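Local coordinates for protein RTX toxin RtxA (Vibrio vulnificus MO6-24/O, PDB 6IMP) that probably acts as a hydrolase effector, an alpha/beta-hydrolase-fold domain carried by a MARTX-type RTX toxin and associated with virulence, at residues 117-122 / 128-133; 206-211 / 259-264; 282-287 / 292-297. All coordinates share one frame; numbering follows the deposited sequence.

Contact 1 (117-122 / 128-133)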
ATOM      1  N   SER A 117      -0.378   7.695   9.532  1.00 71.28           N
ATOM      2  CA  SER A 117      -0.426   8.389  10.820  1.00 68.69           C
ATOM      3  C   SER A 117      -1.641   7.982  11.638  1.00 72.90           C
ATOM      4  O   SER A 117      -1.526   7.641  12.812  1.00 84.50           O
ATOM      5  CB  SER A 117      -0.414   9.902  10.612  1.00 68.88           C
ATOM      6  OG  SER A 117      -1.643  10.361  10.097  1.00 62.87           O
ATOM      7  N   GLU A 118      -2.797   7.964  10.995  1.00 76.10           N
ATOM      8  CA  GLU A 118      -4.001   7.429  11.610  1.00 79.85           C
ATOM      9  C   GLU A 118      -3.956   5.897  11.819  1.00 77.27           C
ATOM     10  O   GLU A 118      -4.794   5.368  12.534  1.00 90.49           O
ATOM     11  CB  GLU A 118      -5.234   7.804  10.772  1.00 93.59           C
ATOM     12  CG  GLU A 118      -5.593   9.291  10.769  1.00100.02           C
ATOM     13  CD  GLU A 118      -6.718   9.626   9.784  1.00115.40           C
ATOM     14  OE1 GLU A 118      -7.833   9.053   9.914  1.00114.46           O
ATOM     15  OE2 GLU A 118      -6.491  10.466   8.880  1.00115.11           O
ATOM     16  N   ILE A 119      -3.012   5.195  11.185  1.00 67.75           N
ATOM     17  CA  ILE A 119      -2.994   3.713  11.198  1.00 73.64           C
ATOM     18  C   ILE A 119      -1.932   3.088  12.126  1.00 79.58           C
ATOM     19  O   ILE A 119      -2.157   2.010  12.695  1.00 69.69           O
ATOM     20  CB  ILE A 119      -2.831   3.122   9.760  1.00 73.19           C
ATOM     21  CG1 ILE A 119      -3.981   3.603   8.856  1.00 81.39           C
ATOM     22  CG2 ILE A 119      -2.822   1.589   9.781  1.00 61.77           C
ATOM     23  CD1 ILE A 119      -3.806   3.314   7.374  1.00 76.13           C
ATOM     24  N   ARG A 120      -0.771   3.724  12.254  1.00 81.97           N
ATOM     25  CA  ARG A 120       0.360   3.057  12.911  1.00 87.79           C
ATOM     26  C   ARG A 120       0.090   2.792  14.397  1.00 97.60           C
ATOM     27  O   ARG A 120       0.343   1.686  14.905  1.00 87.78           O
ATOM     28  CB  ARG A 120       1.670   3.832  12.708  1.00 90.65           C
ATOM     29  CG  ARG A 120       1.742   5.207  13.350  1.00 88.06           C
ATOM     30  CD  ARG A 120       2.980   5.959  12.882  1.00 90.74           C
ATOM     31  NE  ARG A 120       2.692   7.383  12.696  1.00103.70           N
ATOM     32  CZ  ARG A 120       3.093   8.369  13.504  1.00102.03           C
ATOM     33  NH1 ARG A 120       3.873   8.112  14.563  1.00 84.70           N
ATOM     34  NH2 ARG A 120       2.725   9.632  13.233  1.00 96.30           N
ATOM     35  N   ASN A 121      -0.497   3.787  15.061  1.00103.21           N
ATOM     36  CA  ASN A 121      -0.775   3.714  16.488  1.00 98.97           C
ATOM     37  C   ASN A 121      -1.507   2.425  16.842  1.00101.14           C
ATOM     38  O   ASN A 121      -1.099   1.701  17.751  1.00100.97           O
ATOM     39  CB  ASN A 121      -1.606   4.923  16.923  1.00103.10           C
ATOM     40  CG  ASN A 121      -1.453   5.232  18.396  1.00107.82           C
ATOM     41  OD1 ASN A 121      -0.381   5.047  18.971  1.00110.64           O
ATOM     42  ND2 ASN A 121      -2.523   5.725  19.011  1.00112.34           N
ATOM     43  N   HIS A 122      -2.551   2.117  16.072  1.00100.49           N
ATOM     44  CA  HIS A 122      -3.447   0.996  16.374  1.00 87.64           C
ATOM     45  C   HIS A 122      -2.705  -0.348  16.407  1.00 79.32           C
ATOM     46  O   HIS A 122      -3.065  -1.230  17.183  1.00 80.32           O
ATOM     47  CB  HIS A 122      -4.607   0.936  15.369  1.00 84.65           C
ATOM     48  CG  HIS A 122      -5.527   2.124  15.414  1.00 83.06           C
ATOM     49  ND1 HIS A 122      -6.613   2.197  16.258  1.00 81.61           N
ATOM     50  CD2 HIS A 122      -5.563   3.249  14.661  1.00 87.31           C
ATOM     51  CE1 HIS A 122      -7.262   3.330  16.043  1.00 80.92           C
ATOM     52  NE2 HIS A 122      -6.646   3.987  15.079  1.00 76.66           N
ATOM     53  N   ILE A 128       3.025  -4.443  17.943  1.00125.28           N
ATOM     54  CA  ILE A 128       3.352  -4.886  16.575  1.00118.31           C
ATOM     55  C   ILE A 128       4.095  -3.756  15.840  1.00115.85           C
ATOM     56  O   ILE A 128       3.680  -2.589  15.903  1.00111.07           O
ATOM     57  CB  ILE A 128       2.075  -5.286  15.792  1.00114.85           C
ATOM     58  CG1 ILE A 128       1.405  -6.496  16.452  1.00114.97           C
ATOM     59  CG2 ILE A 128       2.401  -5.618  14.340  1.00107.84           C
ATOM     60  CD1 ILE A 128      -0.003  -6.773  15.962  1.00114.87           C
ATOM     61  N   ASP A 129       5.196  -4.104  15.163  1.00101.82           N
ATOM     62  CA  ASP A 129       5.977  -3.114  14.400  1.00 97.19           C
ATOM     63  C   ASP A 129       5.311  -2.872  13.059  1.00 90.30           C
ATOM     64  O   ASP A 129       4.764  -3.795  12.456  1.00 86.43           O
ATOM     65  CB  ASP A 129       7.420  -3.576  14.144  1.00102.50           C
ATOM     66  CG  ASP A 129       8.129  -4.035  15.397  1.00100.85           C
ATOM     67  OD1 ASP A 129       8.167  -3.267  16.370  1.00101.58           O
ATOM     68  OD2 ASP A 129       8.664  -5.165  15.400  1.00100.18           O
ATOM     69  N   MET A 130       5.391  -1.640  12.574  1.00 86.14           N
ATOM     70  CA  MET A 130       4.856  -1.309  11.260  1.00 81.66           C
ATOM     71  C   MET A 130       5.913  -0.632  10.400  1.00 82.81           C
ATOM     72  O   MET A 130       6.451   0.418  10.789  1.00 78.42           O
ATOM     73  CB  MET A 130       3.654  -0.401  11.404  1.00 70.80           C
ATOM     74  CG  MET A 130       2.800  -0.345  10.162  1.00 70.44           C
ATOM     75  SD  MET A 130       1.804   1.141  10.121  1.00 69.91           S
ATOM     76  CE  MET A 130       0.355   0.481   9.318  1.00 79.12           C
ATOM     77  N   LEU A 131       6.215  -1.246   9.246  1.00 80.07           N
ATOM     78  CA  LEU A 131       7.072  -0.615   8.217  1.00 82.56           C
ATOM     79  C   LEU A 131       6.252   0.286   7.309  1.00 72.41           C
ATOM     80  O   LEU A 131       5.289  -0.165   6.693  1.00 73.62           O
ATOM     81  CB  LEU A 131       7.802  -1.658   7.355  1.00 81.57           C
ATOM     82  CG  LEU A 131       8.586  -1.061   6.163  1.00 83.91           C
ATOM     83  CD1 LEU A 131       9.706  -0.160   6.657  1.00 84.73           C
ATOM     84  CD2 LEU A 131       9.146  -2.117   5.209  1.00 86.13           C
ATOM     85  N   ALA A 132       6.675   1.541   7.193  1.00 67.44           N
ATOM     86  CA  ALA A 132       5.906   2.558   6.475  1.00 72.49           C
ATOM     87  C   ALA A 132       6.787   3.410   5.571  1.00 71.07           C
ATOM     88  O   ALA A 132       7.283   4.473   5.980  1.00 60.88           O
ATOM     89  CB  ALA A 132       5.160   3.437   7.458  1.00 75.79           C
ATOM     90  N   VAL A 133       6.917   2.954   4.326  1.00 72.04           N
ATOM     91  CA  VAL A 133       7.855   3.518   3.350  1.00 72.17           C
ATOM     92  C   VAL A 133       7.123   4.001   2.101  1.00 67.12           C
ATOM     93  O   VAL A 133       6.254   3.305   1.561  1.00 66.06           O
ATOM     94  CB  VAL A 133       8.905   2.471   2.954  1.00 75.60           C
ATOM     95  CG1 VAL A 133       9.829   2.997   1.868  1.00 77.67           C
ATOM     96  CG2 VAL A 133       9.702   2.071   4.179  1.00 76.94           C
TER
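Met130, on strand 129-133, lays its thioether against Ile119 and Arg120 of helix 112-124, and this joins the last two elements of the beta-alpha-beta unit 101-105, 112-124, 129-133 of the alpha/beta hydrolase fold. The helix packs on one face of the sheet, and Met130 is the strand residue that bridges the gap: its CB points at the helix, and the backbones come nearest at Arg120 and Met130, with CA atoms 6.5 Å apart. With CG anti to the backbone N (chi1 -163°) and chi2 also extended (-158°), the chain runs straight out from the strand before bending at chi3, which carries the methyl CE past the sulfur to Ile119. The sulfur meets the root of Arg120 from the strand side, SD lying 3.7 Å from Arg120 CA and equally 3.7 Å from Arg120 CB. That arginine gives only this aliphatic base to the contact, since its longer chain leads the guanidinium away; its side chain also touches His84 on the neighbouring strand 78-84. Ile119 meets the methionine through its branch methyl CG2. Phe104 of strand 101-105 touches both Ile119 and Met130, and Met295 of helix 291-302 covers Ile119 further out, so the apolar patch is continuous from the sheet to the C-terminal helix. No hydrogen bond links the two segments; the Ile119 and Met130 side chains meet at a slant, Ile119 CG2 resting 3.4 Å from Met130 CE.

Contact 2 (206-211 / 259-264)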
ATOM      1  N   PRO A 206      -9.454  -1.681  -0.664  1.00 57.58           N
ATOM      2  CA  PRO A 206      -8.660  -1.768  -1.870  1.00 64.65           C
ATOM      3  C   PRO A 206      -9.176  -0.963  -3.044  1.00 67.54           C
ATOM      4  O   PRO A 206     -10.370  -0.665  -3.136  1.00 61.90           O
ATOM      5  CB  PRO A 206      -8.767  -3.246  -2.231  1.00 60.13           C
ATOM      6  CG  PRO A 206     -10.108  -3.611  -1.742  1.00 55.23           C
ATOM      7  CD  PRO A 206     -10.118  -2.963  -0.400  1.00 60.75           C
ATOM      8  N   MET A 207      -8.259  -0.706  -3.973  1.00 75.06           N
ATOM      9  CA  MET A 207      -8.585  -0.355  -5.351  1.00 71.00           C
ATOM     10  C   MET A 207      -8.652  -1.676  -6.083  1.00 70.94           C
ATOM     11  O   MET A 207      -7.643  -2.364  -6.171  1.00 70.14           O
ATOM     12  CB  MET A 207      -7.453   0.482  -5.937  1.00 69.96           C
ATOM     13  CG  MET A 207      -7.402   0.514  -7.448  1.00 62.89           C
ATOM     14  SD  MET A 207      -5.942   1.380  -8.031  1.00 68.61           S
ATOM     15  CE  MET A 207      -6.323   3.069  -7.579  1.00 62.77           C
ATOM     16  N   PRO A 208      -9.837  -2.065  -6.584  1.00 72.30           N
ATOM     17  CA  PRO A 208      -9.865  -3.397  -7.171  1.00 68.81           C
ATOM     18  C   PRO A 208      -9.222  -3.414  -8.520  1.00 68.36           C
ATOM     19  O   PRO A 208      -8.752  -4.448  -8.972  1.00 70.47           O
ATOM     20  CB  PRO A 208     -11.347  -3.666  -7.319  1.00 75.73           C
ATOM     21  CG  PRO A 208     -11.909  -2.322  -7.638  1.00 80.90           C
ATOM     22  CD  PRO A 208     -11.138  -1.378  -6.744  1.00 77.35           C
ATOM     23  N   SER A 209      -9.239  -2.253  -9.157  1.00 79.31           N
ATOM     24  CA  SER A 209      -8.642  -2.021 -10.452  1.00 77.90           C
ATOM     25  C   SER A 209      -8.616  -0.506 -10.576  1.00 66.35           C
ATOM     26  O   SER A 209      -9.453   0.185 -10.009  1.00 76.72           O
ATOM     27  CB  SER A 209      -9.484  -2.662 -11.570  1.00 76.10           C
ATOM     28  OG  SER A 209     -10.553  -1.821 -11.977  1.00 79.16           O
ATOM     29  N   MET A 210      -7.660   0.017 -11.301  1.00 62.89           N
ATOM     30  CA  MET A 210      -7.619   1.448 -11.520  1.00 65.32           C
ATOM     31  C   MET A 210      -8.825   1.958 -12.301  1.00 72.64           C
ATOM     32  O   MET A 210      -9.289   3.075 -12.076  1.00 69.73           O
ATOM     33  CB  MET A 210      -6.353   1.799 -12.260  1.00 62.92           C
ATOM     34  CG  MET A 210      -6.262   3.257 -12.651  1.00 64.88           C
ATOM     35  SD  MET A 210      -5.992   4.273 -11.211  1.00 63.26           S
ATOM     36  CE  MET A 210      -4.296   3.835 -10.855  1.00 63.59           C
ATOM     37  N   THR A 211      -9.318   1.147 -13.232  1.00 84.47           N
ATOM     38  CA  THR A 211     -10.422   1.563 -14.106  1.00 90.64           C
ATOM     39  C   THR A 211     -11.664   1.789 -13.234  1.00 86.19           C
ATOM     40  O   THR A 211     -12.305   2.847 -13.277  1.00 72.62           O
ATOM     41  CB  THR A 211     -10.710   0.503 -15.199  1.00 93.15           C
ATOM     42  OG1 THR A 211     -11.305  -0.661 -14.612  1.00100.56           O
ATOM     43  CG2 THR A 211      -9.421   0.090 -15.917  1.00 91.73           C
ATOM     44  N   GLU A 259     -18.672   3.498   0.485  1.00 90.77           N
ATOM     45  CA  GLU A 259     -18.855   4.439  -0.618  1.00 89.65           C
ATOM     46  C   GLU A 259     -18.632   3.666  -1.917  1.00 86.93           C
ATOM     47  O   GLU A 259     -18.320   2.456  -1.881  1.00 86.07           O
ATOM     48  CB  GLU A 259     -17.789   5.555  -0.552  1.00 93.61           C
ATOM     49  CG  GLU A 259     -17.861   6.437   0.696  1.00 88.61           C
ATOM     50  CD  GLU A 259     -16.784   7.515   0.742  1.00 86.00           C
ATOM     51  OE1 GLU A 259     -15.870   7.507  -0.102  1.00 96.41           O
ATOM     52  OE2 GLU A 259     -16.842   8.377   1.642  1.00 97.28           O
ATOM     53  N   GLY A 260     -18.810   4.360  -3.049  1.00 77.21           N
ATOM     54  CA  GLY A 260     -18.789   3.749  -4.389  1.00 75.68           C
ATOM     55  C   GLY A 260     -17.667   2.752  -4.674  1.00 73.62           C
ATOM     56  O   GLY A 260     -17.909   1.674  -5.227  1.00 71.53           O
ATOM     57  N   LEU A 261     -16.440   3.112  -4.314  1.00 73.55           N
ATOM     58  CA  LEU A 261     -15.312   2.195  -4.440  1.00 69.56           C
ATOM     59  C   LEU A 261     -15.569   0.850  -3.741  1.00 74.93           C
ATOM     60  O   LEU A 261     -15.285  -0.211  -4.299  1.00 67.23           O
ATOM     61  CB  LEU A 261     -14.049   2.830  -3.873  1.00 68.87           C
ATOM     62  CG  LEU A 261     -12.781   2.036  -4.185  1.00 72.49           C
ATOM     63  CD1 LEU A 261     -12.433   2.171  -5.657  1.00 80.63           C
ATOM     64  CD2 LEU A 261     -11.603   2.458  -3.323  1.00 71.37           C
ATOM     65  N   GLY A 262     -16.126   0.913  -2.532  1.00 81.11           N
ATOM     66  CA  GLY A 262     -16.275  -0.258  -1.664  1.00 78.66           C
ATOM     67  C   GLY A 262     -17.300  -1.269  -2.139  1.00 83.15           C
ATOM     68  O   GLY A 262     -17.237  -2.444  -1.768  1.00 78.04           O
ATOM     69  N   GLU A 263     -18.262  -0.811  -2.936  1.00 93.93           N
ATOM     70  CA  GLU A 263     -19.168  -1.727  -3.653  1.00106.69           C
ATOM     71  C   GLU A 263     -18.376  -2.651  -4.569  1.00102.78           C
ATOM     72  O   GLU A 263     -18.444  -3.880  -4.448  1.00 88.35           O
ATOM     73  CB  GLU A 263     -20.207  -0.954  -4.483  1.00116.04           C
ATOM     74  CG  GLU A 263     -21.587  -0.873  -3.843  1.00123.50           C
ATOM     75  CD  GLU A 263     -22.682  -0.585  -4.854  1.00134.43           C
ATOM     76  OE1 GLU A 263     -22.968  -1.470  -5.699  1.00134.42           O
ATOM     77  OE2 GLU A 263     -23.257   0.524  -4.802  1.00128.69           O
ATOM     78  N   GLU A 264     -17.599  -2.044  -5.459  1.00 98.68           N
ATOM     79  CA  GLU A 264     -16.772  -2.785  -6.406  1.00 93.34           C
ATOM     80  C   GLU A 264     -15.935  -3.819  -5.679  1.00 82.20           C
ATOM     81  O   GLU A 264     -15.701  -4.916  -6.184  1.00 79.97           O
ATOM     82  CB  GLU A 264     -15.860  -1.827  -7.178  1.00 97.37           C
ATOM     83  CG  GLU A 264     -16.586  -0.886  -8.133  1.00 99.02           C
ATOM     84  CD  GLU A 264     -17.143  -1.593  -9.361  1.00106.42           C
ATOM     85  OE1 GLU A 264     -17.180  -2.849  -9.378  1.00105.28           O
ATOM     86  OE2 GLU A 264     -17.537  -0.887 -10.322  1.00100.36           O
TER
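Leu261, in the first turn of helix 260-274, reaches across to the proline-containing loop 206-208 that follows strand 200-204. Its CG lies anti to the backbone N (chi1 -170°) and chi2 is 72°, a conformation that spreads the two methyls over different parts of the loop. CD2 sits against the backbone, 3.4 Å from Pro206 O, whereas CD1 takes the ring of Pro208, coming 3.9 Å from Pro208 CD. The same proline ring serves a second partner one helical turn later: Pro208 CG lies 4.0 Å from Glu264 CB. Glu264 CB points at the loop, but the chain folds at chi2 (-71°) and turns its carboxylate away, where OE1 forms a salt bridge with Lys212 of helix 210-216. The glutamate thus offers apolar carbon to the proline and charge to the neighbouring helix. Beyond the ring, Ser209 occupies the N-cap position of helix 210-216; its OG and Thr211 OG1 are hydrogen-bonded at 3.0 Å, and OG also bonds Lys212 N. Ala213 and His288 close in on Leu261 from outside the two segments, and the backbone of Met207 is hydrogen-bonded to Ser178, within a GxSxG pattern consistent with a nucleophile elbow. Loops and helix starts meeting at the C-terminal ends of parallel strands, here those after 200-204 and 252-256, are characteristic of the alpha/beta hydrolase fold, whose active site normally lies on that side, as is probable here.

Contact 3 (282-287 / 292-297)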
ATOM      1  N   GLU A 282     -15.568  -8.278   5.724  1.00 76.60           N
ATOM      2  CA  GLU A 282     -16.915  -7.775   5.507  1.00 77.22           C
ATOM      3  C   GLU A 282     -16.888  -6.361   4.948  1.00 74.40           C
ATOM      4  O   GLU A 282     -15.853  -5.693   4.970  1.00 66.47           O
ATOM      5  CB  GLU A 282     -17.695  -7.789   6.826  1.00 84.67           C
ATOM      6  CG  GLU A 282     -17.249  -6.728   7.837  1.00 86.82           C
ATOM      7  CD  GLU A 282     -17.728  -7.006   9.259  1.00 89.39           C
ATOM      8  OE1 GLU A 282     -17.507  -6.147  10.140  1.00 94.32           O
ATOM      9  OE2 GLU A 282     -18.318  -8.082   9.505  1.00 86.40           O
ATOM     10  N   GLN A 283     -18.045  -5.896   4.481  1.00 70.14           N
ATOM     11  CA  GLN A 283     -18.250  -4.469   4.272  1.00 72.82           C
ATOM     12  C   GLN A 283     -18.420  -3.720   5.590  1.00 78.01           C
ATOM     13  O   GLN A 283     -18.991  -4.224   6.554  1.00 85.18           O
ATOM     14  CB  GLN A 283     -19.437  -4.188   3.357  1.00 69.22           C
ATOM     15  CG  GLN A 283     -19.449  -2.759   2.830  1.00 69.58           C
ATOM     16  CD  GLN A 283     -20.481  -2.534   1.762  1.00 75.75           C
ATOM     17  OE1 GLN A 283     -21.475  -3.256   1.674  1.00 87.34           O
ATOM     18  NE2 GLN A 283     -20.272  -1.506   0.958  1.00 83.98           N
ATOM     19  N   THR A 284     -17.961  -2.479   5.568  1.00 80.19           N
ATOM     20  CA  THR A 284     -17.737  -1.653   6.742  1.00 78.74           C
ATOM     21  C   THR A 284     -18.719  -0.478   6.643  1.00 79.80           C
ATOM     22  O   THR A 284     -19.200  -0.176   5.555  1.00 87.74           O
ATOM     23  CB  THR A 284     -16.267  -1.161   6.697  1.00 79.28           C
ATOM     24  OG1 THR A 284     -15.408  -2.138   7.293  1.00 80.54           O
ATOM     25  CG2 THR A 284     -16.079   0.076   7.386  1.00 79.25           C
ATOM     26  N   PHE A 285     -19.020   0.189   7.757  1.00 88.08           N
ATOM     27  CA  PHE A 285     -19.841   1.434   7.686  1.00 88.88           C
ATOM     28  C   PHE A 285     -19.060   2.774   7.630  1.00 85.15           C
ATOM     29  O   PHE A 285     -19.610   3.863   7.894  1.00 71.80           O
ATOM     30  CB  PHE A 285     -20.976   1.446   8.723  1.00 90.79           C
ATOM     31  CG  PHE A 285     -20.547   1.148  10.122  1.00 80.59           C
ATOM     32  CD1 PHE A 285     -20.075   2.157  10.947  1.00 79.83           C
ATOM     33  CD2 PHE A 285     -20.714  -0.124  10.646  1.00 78.82           C
ATOM     34  CE1 PHE A 285     -19.730   1.887  12.261  1.00 83.62           C
ATOM     35  CE2 PHE A 285     -20.373  -0.401  11.954  1.00 80.72           C
ATOM     36  CZ  PHE A 285     -19.876   0.601  12.765  1.00 81.54           C
ATOM     37  N   TYR A 286     -17.826   2.681   7.133  1.00 86.18           N
ATOM     38  CA  TYR A 286     -16.835   3.749   7.184  1.00 76.43           C
ATOM     39  C   TYR A 286     -16.544   4.215   5.769  1.00 78.08           C
ATOM     40  O   TYR A 286     -16.529   3.409   4.834  1.00 75.75           O
ATOM     41  CB  TYR A 286     -15.543   3.255   7.829  1.00 72.46           C
ATOM     42  CG  TYR A 286     -15.681   2.959   9.305  1.00 73.23           C
ATOM     43  CD1 TYR A 286     -16.095   3.943  10.187  1.00 70.67           C
ATOM     44  CD2 TYR A 286     -15.364   1.706   9.829  1.00 72.34           C
ATOM     45  CE1 TYR A 286     -16.209   3.685  11.545  1.00 75.16           C
ATOM     46  CE2 TYR A 286     -15.477   1.437  11.182  1.00 72.51           C
ATOM     47  CZ  TYR A 286     -15.895   2.429  12.040  1.00 72.39           C
ATOM     48  OH  TYR A 286     -16.006   2.168  13.390  1.00 68.58           O
ATOM     49  N   GLY A 287     -16.333   5.521   5.619  1.00 79.13           N
ATOM     50  CA  GLY A 287     -15.900   6.106   4.352  1.00 80.56           C
ATOM     51  C   GLY A 287     -14.466   5.723   4.019  1.00 86.81           C
ATOM     52  O   GLY A 287     -13.735   5.201   4.873  1.00 95.45           O
ATOM     53  N   ASN A 292      -8.517   5.944  10.930  1.00 79.23           N
ATOM     54  CA  ASN A 292      -8.461   5.812  12.364  1.00 78.53           C
ATOM     55  C   ASN A 292      -9.720   5.141  12.886  1.00 78.06           C
ATOM     56  O   ASN A 292      -9.646   4.119  13.581  1.00 75.46           O
ATOM     57  CB  ASN A 292      -8.304   7.175  13.013  1.00 79.13           C
ATOM     58  CG  ASN A 292      -8.174   7.079  14.507  1.00 81.85           C
ATOM     59  OD1 ASN A 292      -7.566   6.138  15.030  1.00 79.80           O
ATOM     60  ND2 ASN A 292      -8.777   8.023  15.211  1.00 81.46           N
ATOM     61  N   ARG A 293     -10.869   5.716  12.531  1.00 80.16           N
ATOM     62  CA  ARG A 293     -12.182   5.146  12.884  1.00 98.29           C
ATOM     63  C   ARG A 293     -12.271   3.645  12.496  1.00 91.01           C
ATOM     64  O   ARG A 293     -12.710   2.815  13.298  1.00 89.66           O
ATOM     65  CB  ARG A 293     -13.336   5.951  12.228  1.00112.76           C
ATOM     66  CG  ARG A 293     -13.742   7.255  12.947  1.00122.46           C
ATOM     67  CD  ARG A 293     -14.975   7.100  13.855  1.00140.54           C
ATOM     68  NE  ARG A 293     -16.243   6.928  13.119  1.00151.38           N
ATOM     69  CZ  ARG A 293     -17.435   6.674  13.681  1.00139.32           C
ATOM     70  NH1 ARG A 293     -17.952   5.439  13.624  1.00113.36           N
ATOM     71  NH2 ARG A 293     -18.113   7.640  14.306  1.00131.67           N
ATOM     72  N   LEU A 294     -11.800   3.305  11.295  1.00 78.32           N
ATOM     73  CA  LEU A 294     -11.825   1.917  10.814  1.00 73.87           C
ATOM     74  C   LEU A 294     -10.862   1.017  11.592  1.00 77.21           C
ATOM     75  O   LEU A 294     -11.230  -0.089  12.015  1.00 66.54           O
ATOM     76  CB  LEU A 294     -11.511   1.862   9.316  1.00 66.01           C
ATOM     77  CG  LEU A 294     -11.347   0.468   8.692  1.00 63.23           C
ATOM     78  CD1 LEU A 294     -12.016   0.394   7.333  1.00 64.73           C
ATOM     79  CD2 LEU A 294      -9.881   0.106   8.553  1.00 64.56           C
ATOM     80  N   MET A 295      -9.626   1.476  11.758  1.00 79.98           N
ATOM     81  CA  MET A 295      -8.613   0.673  12.440  1.00 83.03           C
ATOM     82  C   MET A 295      -9.018   0.403  13.896  1.00 92.48           C
ATOM     83  O   MET A 295      -8.890  -0.734  14.377  1.00 75.08           O
ATOM     84  CB  MET A 295      -7.228   1.332  12.355  1.00 80.56           C
ATOM     85  CG  MET A 295      -6.539   1.171  10.998  1.00 81.26           C
ATOM     86  SD  MET A 295      -6.455  -0.524  10.360  1.00 79.37           S
ATOM     87  CE  MET A 295      -5.352  -1.299  11.540  1.00 82.28           C
ATOM     88  N   GLY A 296      -9.564   1.421  14.569  1.00 93.92           N
ATOM     89  CA  GLY A 296     -10.117   1.250  15.920  1.00 88.94           C
ATOM     90  C   GLY A 296     -10.991   0.006  16.042  1.00 92.35           C
ATOM     91  O   GLY A 296     -10.728  -0.888  16.868  1.00 84.73           O
ATOM     92  N   GLN A 297     -12.008  -0.071  15.183  1.00 85.51           N
ATOM     93  CA  GLN A 297     -12.985  -1.143  15.247  1.00 80.31           C
ATOM     94  C   GLN A 297     -12.370  -2.481  14.872  1.00 84.91           C
ATOM     95  O   GLN A 297     -12.623  -3.490  15.524  1.00 82.51           O
ATOM     96  CB  GLN A 297     -14.162  -0.855  14.327  1.00 79.16           C
ATOM     97  CG  GLN A 297     -15.328  -1.798  14.557  1.00 86.88           C
ATOM     98  CD  GLN A 297     -16.365  -1.727  13.458  1.00 97.81           C
ATOM     99  OE1 GLN A 297     -16.873  -0.652  13.132  1.00101.54           O
ATOM    100  NE2 GLN A 297     -16.699  -2.876  12.893  1.00107.98           N
TER
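The C-terminal end of the alpha/beta hydrolase fold is built here from the loop after edge strand 282-283 and helix 291-302, with Tyr286 laid against the helix as the main link. Tyr286 CB points at the helix, and its ring rests one face on the backbone of Arg293 and Leu294: Leu294 CA lies 4.0 Å from the ring centroid, 28° off the normal, a CH-pi contact. Leu294 CB adds an apolar touch at Tyr286 CD2, and its CD1 reaches on to Thr284 CG2, 4.1 Å away. Phe285 CD1 approaches the opposite face of the tyrosine. Along one edge of that ring runs Arg293, whose chain, bent at chi2 (-98°) and chi3, leaves the helix towards the two aromatic rings. The guanidinium, turned 61° from the Tyr286 plane, presents its edge: NH1 lies 3.2 Å from Tyr286 CE1. The same NH1 comes to the edge of the Phe285 ring, so it is met by two aromatic edges rather than stacked on a face. Gln297, extended beyond CG, brings its amide to both rings from one turn further along the helix. On the edge strand, Glu282 OE1 is hydrogen-bonded to Tyr298 OH of the same helix. Gln297 OE1 comes close to both aromatic side chains, 3.0 Å from Tyr286 OH and 3.3 Å from Phe285 CZ.

How the contacts relate
Contacts 1 and 3 meet directly, where helix 112-124 lies beside helix 291-302: His122 CD2 packs 3.4 Å from Met295 CB, and His122 CE1 lies 3.3 Å from Gly296 N. Their centres are about 16 Å apart, and both reach the same sheet. Contact 3 is about as far from contact 2, centre to centre, and touches it lightly, Glu259 OE2 lying 3.7 Å from Gly287 CA; strand 282-283 is the next element in the chain after helix 260-274. Contacts 1 and 2 stay separate, with nearest atoms about 11 Å apart. Of the three, contact 2 has Leu261 near the GxSxG turn at Ser178, the probable nucleophile elbow, without touching it.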